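Local coordinates for protein cyclodipeptide synthase, BtCDPS (Bacillus thermoamylovorans, PDB 6ZTU) that probably makes cyclodipeptides by joining two activated aminoacyl groups, as in other members of the cyclodipeptide synthase family, at residues G207-I210 and E214-I217. Sequence-based numbering, arbitrary orientation.
Sequences GEKI and EFYI
In the Rossmann-like, HUP-clan fold of the cyclodipeptide synthases, the last turn of helix 205-211 and the loop that leads from it into sheet strand 223-229 fold against each other here, beginning with a backbone bond between Lys209 and Glu214. Glu214 N gives its hydrogen to Lys209 O at 3.2 Å, and the 151° N-H...O angle marks a moderately bent bond; it spans five residues and closes the chain reversal at the end of the helix.

The Glu214 side chain then runs back over the helix, its CG anti to the carbonyl carbon (chi1 -69°) and the rest extended, which carries the carboxylate over the lysine stem. Glu214 OE1 lies 3.5 Å from Lys209 CD, whereas Lys209 NZ stays 5.7 Å from Glu214 OE1. This is therefore contact with methylenes, not a salt bridge; the ion pair of Glu214 OE1 is with Lys138, and OE2 is hydrogen-bonded to Asn212.

Further along the loop, from Phe215 to Ile217, the contact becomes apolar. Phe215 CE2 meets Lys209 CB at 3.6 Å, and its neighbour Phe215 CD2 lies 3.8 Å from Ile210 CG1, both approaches being oblique to the ring. Ile210 CD1 reaches Ile217 CG2 at 4.0 Å, and Ile210 CG2 lies 3.7 Å from Ile217 O. Helix 137-157 adds Phe139, edge-to-face with Phe215, while Leu185 of helix 167-191 touches both isoleucines.

An alanine in place of Glu214 would probably leave Lys138 without its carboxylate mate, Asn212 ND2 without this acceptor and the Lys209 methylenes less covered. The chemistry thus divides the work: a main-chain bond closes the turn, a carboxylate links it to helix 137-157, and buried hydrocarbon joins the loop to helix 205-211.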
# COMPACT_ATOMS: atom_id res chain seq x y z
N GLY A 207 -3.99 11.33 -0.24
CA GLY A 207 -3.06 11.79 0.77
C GLY A 207 -2.78 13.27 0.66
O GLY A 207 -2.65 13.97 1.67
N GLU A 208 -2.68 13.77 -0.57
CA GLU A 208 -2.51 15.21 -0.77
C GLU A 208 -3.67 15.98 -0.16
O GLU A 208 -3.46 17.01 0.50
CB GLU A 208 -2.37 15.53 -2.26
CG GLU A 208 -1.14 14.93 -2.90
CD GLU A 208 -1.11 15.11 -4.41
OE1 GLU A 208 -1.92 15.91 -4.94
OE2 GLU A 208 -0.28 14.45 -5.08
N LYS A 209 -4.89 15.49 -0.35
CA LYS A 209 -6.04 16.18 0.21
C LYS A 209 -6.06 16.08 1.73
O LYS A 209 -6.39 17.05 2.42
CB LYS A 209 -7.33 15.61 -0.37
CG LYS A 209 -7.41 15.71 -1.88
CD LYS A 209 -8.84 15.55 -2.33
CE LYS A 209 -8.98 15.78 -3.83
NZ LYS A 209 -8.53 14.58 -4.56
N ILE A 210 -5.73 14.91 2.27
CA ILE A 210 -5.62 14.77 3.72
C ILE A 210 -4.60 15.76 4.28
O ILE A 210 -4.85 16.40 5.31
CB ILE A 210 -5.28 13.31 4.07
CG1 ILE A 210 -6.46 12.40 3.72
CG2 ILE A 210 -4.92 13.17 5.55
CD1 ILE A 210 -6.16 10.91 3.85
N GLU A 214 -8.41 18.60 4.42
CA GLU A 214 -9.72 18.61 3.78
C GLU A 214 -10.72 17.64 4.40
O GLU A 214 -11.90 17.66 4.01
CB GLU A 214 -9.55 18.32 2.28
CG GLU A 214 -8.86 19.48 1.53
CD GLU A 214 -8.68 19.22 0.05
OE1 GLU A 214 -9.53 18.51 -0.54
OE2 GLU A 214 -7.70 19.73 -0.53
N PHE A 215 -10.31 16.82 5.37
CA PHE A 215 -11.20 15.83 5.97
C PHE A 215 -10.97 15.76 7.47
O PHE A 215 -9.94 16.19 7.99
CB PHE A 215 -10.97 14.41 5.41
CG PHE A 215 -10.95 14.35 3.93
CD1 PHE A 215 -12.14 14.28 3.21
CD2 PHE A 215 -9.75 14.30 3.24
CE1 PHE A 215 -12.13 14.19 1.85
CE2 PHE A 215 -9.75 14.21 1.85
CZ PHE A 215 -10.94 14.15 1.17
N TYR A 216 -11.94 15.16 8.16
CA TYR A 216 -11.73 14.79 9.55
C TYR A 216 -10.83 13.58 9.66
O TYR A 216 -10.23 13.37 10.71
CB TYR A 216 -13.06 14.56 10.25
CG TYR A 216 -13.81 15.86 10.47
CD1 TYR A 216 -13.22 16.91 11.17
CD2 TYR A 216 -15.09 16.05 9.98
CE1 TYR A 216 -13.89 18.10 11.38
CE2 TYR A 216 -15.76 17.23 10.18
CZ TYR A 216 -15.15 18.25 10.87
OH TYR A 216 -15.81 19.45 11.08
N ILE A 217 -10.70 12.80 8.58
CA ILE A 217 -9.66 11.77 8.49
C ILE A 217 -8.30 12.45 8.41
O ILE A 217 -8.06 13.29 7.53
CB ILE A 217 -9.89 10.87 7.27
CG1 ILE A 217 -11.11 9.97 7.47
CG2 ILE A 217 -8.63 10.05 6.93
CD1 ILE A 217 -10.81 8.71 8.25